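Local coordinates for single-strand DNA-binding protein (Agrobacterium tumefaciens, PDB 3BTP) that binds single-stranded DNA without regard to sequence and mediates nuclear uptake of the transferred T-DNA strand during plant transformation, at residues Y414-P417 / E418-T421; Y319-S322 / W323-S327. All blocks are in the same frame, centred on the assembly; numbering follows the deposited sequence.

Both contacts are local and both sit where one helix gives way to the next. Contact 1 turns from helix 409-415 into helix 417-427 on the surface, its centre about 30 Å from the centre of the chain; contact 2 leads from helix 317-323 to helix 327-335, its centre about 8 Å from that of the chain. They hold no helix in common, and their nearest atoms are about 14 Å apart. In each, a carboxylate takes up a backbone N-H near the start of the second helix: an aspartate at the N-cap itself in contact 1, a glutamate from the preceding helix in contact 2. Of the touching residues only Phe420 is buried in contact 1, against Tyr319, Leu320, Ser322 and Trp323 in contact 2.

Contact 1 (Y414-P417 / E418-T421); sequences YSDP and EHFT
Asp416 caps helix 417-427 by turning its carboxylate onto the backbone N-H of His419. From CB the side chain runs with CG anti to the backbone N (chi1 -171°), which carries the carboxylate alongside the first turn of the helix. CG comes to 3.5 Å from His419 CB. OD1 then takes the N-H of His419, OD1 to N 3.1 Å, in a fairly straight bond that meets the oxygen from above the carboxylate plane. OD2, at the other branch, rests against the same methylene, 3.5 Å from His419 CB, and the carboxylate is turned 44° from the imidazole. That ring leads away from the aspartate, and its NE2 bonds to Leu399 O, while OD1 has a second partner in a salt bridge to Arg401.

Backbone carbonyls carry the rest. Asp416 O accepts the N-H of Phe420 at 3.0 Å from O to N, an almost linear bond. Pro417, which has no N-H to give, opens the helix, and its carbonyl is gripped twice by Thr421: N lies 3.1 Å from Pro417 O and OG1 3.2 Å from it, the two reaching the oxygen from opposite faces of the carbonyl plane. A negative group is thus set at the positive end of the helix dipole and paired with an arginine as well, an arrangement that probably favours the ionised form of Asp416.

Contact 2 (Y319-S322 / W323-S327); sequences YLES and WERGS
Glu321 reaches Gly326 by folding back: CG lies anti to the carbonyl carbon (chi1 -70°), and a further bend at chi2 (-65°) holds the carboxylate out beside the helix, where the turn after it brings the Gly326 N-H. OE1 receives that N-H at 3.0 Å from Glu321 OE1 to Gly326 N, nearly straight and on the syn side; OE2 adds a weak bond to the same N and also takes Ala328 N in the next helix. Arg325, bent at chi2 as well, sets Glu321 O 3.3 Å above one face of its guanidinium plane, offset toward the rim, while NH2 makes a salt bridge to Asp372.

Trp323 and Tyr319 run side by side, pointing the same way, with Tyr319 OH 4.0 Å from Trp323 CE3 and hydrogen-bonded to Tyr373 of helix 371-377. Ser327 CB packs on Leu320 CB at 4.1 Å. Glu324 N closes the last helical turn on Leu320 O at 3.0 Å, and Glu324 O is held by both N and OG of Ser327. Residues 324-327 form a type II beta turn, with glycine at its third position, where phi is positive (85°); the whole is a tight connection between helices 317-323 and 327-335, with Gly326 as N-cap residue of the second.

Contact 1 (Y414-P417 / E418-T421)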
# COMPACT_ATOMS: atom_id res chain seq x y z
N TYR A 414 22.95 22.72 -5.42
CA TYR A 414 24.01 23.57 -5.01
C TYR A 414 25.01 22.82 -4.15
O TYR A 414 26.18 22.80 -4.46
CB TYR A 414 23.49 24.78 -4.25
CG TYR A 414 24.56 25.76 -3.89
CD1 TYR A 414 25.13 26.60 -4.87
CD2 TYR A 414 25.03 25.87 -2.57
CE1 TYR A 414 26.14 27.50 -4.54
CE2 TYR A 414 26.08 26.78 -2.22
CZ TYR A 414 26.59 27.58 -3.22
OH TYR A 414 27.60 28.48 -2.92
N SER A 415 24.56 22.23 -3.05
CA SER A 415 25.50 21.75 -2.07
C SER A 415 26.19 20.40 -2.44
O SER A 415 27.25 20.11 -1.88
CB SER A 415 24.87 21.69 -0.65
OG SER A 415 23.99 20.54 -0.48
N ASP A 416 25.59 19.61 -3.34
CA ASP A 416 26.12 18.29 -3.74
C ASP A 416 25.62 17.89 -5.13
O ASP A 416 24.75 17.00 -5.26
CB ASP A 416 25.72 17.24 -2.69
CG ASP A 416 26.40 15.89 -2.89
OD1 ASP A 416 26.92 15.57 -4.01
OD2 ASP A 416 26.33 15.09 -1.90
N PRO A 417 26.16 18.57 -6.20
CA PRO A 417 25.59 18.46 -7.57
C PRO A 417 25.56 17.05 -8.07
O PRO A 417 24.55 16.64 -8.70
CB PRO A 417 26.52 19.35 -8.45
CG PRO A 417 27.74 19.63 -7.60
CD PRO A 417 27.30 19.51 -6.14
N GLU A 418 26.61 16.27 -7.74
CA GLU A 418 26.66 14.84 -8.16
C GLU A 418 25.57 13.96 -7.58
O GLU A 418 24.97 13.15 -8.27
CB GLU A 418 28.01 14.21 -7.83
CG GLU A 418 29.15 14.66 -8.78
CD GLU A 418 28.80 14.41 -10.25
OE1 GLU A 418 28.44 13.24 -10.58
OE2 GLU A 418 28.86 15.38 -11.08
N HIS A 419 25.35 14.04 -6.27
CA HIS A 419 24.26 13.29 -5.69
C HIS A 419 22.90 13.81 -6.25
O HIS A 419 22.00 13.03 -6.51
CB HIS A 419 24.29 13.42 -4.16
CG HIS A 419 23.19 12.69 -3.49
ND1 HIS A 419 23.05 11.31 -3.55
CD2 HIS A 419 22.14 13.14 -2.76
CE1 HIS A 419 21.99 10.95 -2.87
NE2 HIS A 419 21.43 12.04 -2.37
N PHE A 420 22.76 15.12 -6.38
CA PHE A 420 21.53 15.70 -6.97
C PHE A 420 21.12 15.05 -8.30
O PHE A 420 19.94 14.71 -8.46
CB PHE A 420 21.68 17.21 -7.19
CG PHE A 420 20.48 17.87 -7.86
CD1 PHE A 420 19.30 18.10 -7.15
CD2 PHE A 420 20.56 18.32 -9.20
CE1 PHE A 420 18.16 18.74 -7.78
CE2 PHE A 420 19.48 18.94 -9.82
CZ PHE A 420 18.28 19.18 -9.12
N THR A 421 22.09 14.89 -9.22
CA THR A 421 21.85 14.37 -10.55
C THR A 421 21.50 12.90 -10.51
O THR A 421 20.60 12.48 -11.21
CB THR A 421 23.05 14.65 -11.60
OG1 THR A 421 23.36 16.05 -11.62
CG2 THR A 421 22.61 14.23 -13.08

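Contact 2 (Y319-S322 / W323-S327)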
# COMPACT_ATOMS: atom_id res chain seq x y z
N TYR A 319 4.26 -3.43 -6.20
CA TYR A 319 3.49 -2.55 -5.31
C TYR A 319 4.04 -2.56 -3.83
O TYR A 319 4.24 -1.52 -3.18
CB TYR A 319 2.00 -2.88 -5.29
CG TYR A 319 1.29 -1.85 -4.46
CD1 TYR A 319 1.23 -0.53 -4.88
CD2 TYR A 319 0.76 -2.17 -3.21
CE1 TYR A 319 0.60 0.44 -4.12
CE2 TYR A 319 0.12 -1.21 -2.43
CZ TYR A 319 0.08 0.10 -2.88
OH TYR A 319 -0.56 1.07 -2.13
N LEU A 320 4.25 -3.75 -3.30
CA LEU A 320 4.80 -3.90 -1.93
C LEU A 320 6.17 -3.21 -1.76
O LEU A 320 6.38 -2.49 -0.81
CB LEU A 320 4.92 -5.41 -1.60
CG LEU A 320 3.62 -6.20 -1.36
CD1 LEU A 320 3.92 -7.71 -1.11
CD2 LEU A 320 2.80 -5.61 -0.24
N GLU A 321 7.09 -3.41 -2.71
CA GLU A 321 8.39 -2.75 -2.69
C GLU A 321 8.28 -1.25 -2.80
O GLU A 321 9.04 -0.54 -2.11
CB GLU A 321 9.29 -3.21 -3.85
CG GLU A 321 9.75 -4.62 -3.70
CD GLU A 321 10.65 -4.76 -2.49
OE1 GLU A 321 11.69 -4.05 -2.43
OE2 GLU A 321 10.29 -5.54 -1.60
N SER A 322 7.41 -0.74 -3.69
CA SER A 322 7.16 0.75 -3.72
C SER A 322 6.61 1.28 -2.39
O SER A 322 6.75 2.46 -2.08
CB SER A 322 6.19 1.15 -4.86
OG SER A 322 4.81 0.88 -4.52
N TRP A 323 5.87 0.46 -1.63
CA TRP A 323 5.39 0.88 -0.31
C TRP A 323 6.56 0.95 0.71
O TRP A 323 6.72 1.97 1.43
CB TRP A 323 4.29 -0.06 0.18
CG TRP A 323 3.75 0.33 1.55
CD1 TRP A 323 4.19 -0.12 2.77
CD2 TRP A 323 2.68 1.25 1.82
NE1 TRP A 323 3.46 0.46 3.77
CE2 TRP A 323 2.52 1.30 3.22
CE3 TRP A 323 1.81 1.98 1.00
CZ2 TRP A 323 1.55 2.06 3.83
CZ3 TRP A 323 0.86 2.79 1.59
CH2 TRP A 323 0.73 2.83 3.00
N GLU A 324 7.41 -0.10 0.76
CA GLU A 324 8.58 -0.13 1.65
C GLU A 324 9.54 -1.09 1.00
O GLU A 324 9.19 -2.26 0.86
CB GLU A 324 8.22 -0.69 3.08
CG GLU A 324 9.43 -0.78 4.18
CD GLU A 324 9.31 -1.99 5.27
OE1 GLU A 324 8.30 -2.02 6.05
OE2 GLU A 324 10.20 -2.95 5.29
N ARG A 325 10.75 -0.65 0.69
CA ARG A 325 11.76 -1.56 0.16
C ARG A 325 12.00 -2.72 1.10
O ARG A 325 12.04 -2.51 2.29
CB ARG A 325 13.05 -0.81 -0.11
CG ARG A 325 12.98 0.02 -1.36
CD ARG A 325 11.90 1.22 -1.29
NE ARG A 325 11.45 1.67 -2.63
CZ ARG A 325 11.78 1.03 -3.76
NH1 ARG A 325 12.50 -0.09 -3.70
NH2 ARG A 325 11.36 1.48 -4.94
N GLY A 326 12.04 -3.94 0.57
CA GLY A 326 12.17 -5.17 1.34
C GLY A 326 10.90 -5.80 1.91
O GLY A 326 10.97 -6.93 2.45
N SER A 327 9.76 -5.12 1.77
CA SER A 327 8.40 -5.66 2.15
C SER A 327 8.01 -6.96 1.46
O SER A 327 7.31 -7.79 2.04
CB SER A 327 7.30 -4.69 1.65
OG SER A 327 7.25 -3.58 2.41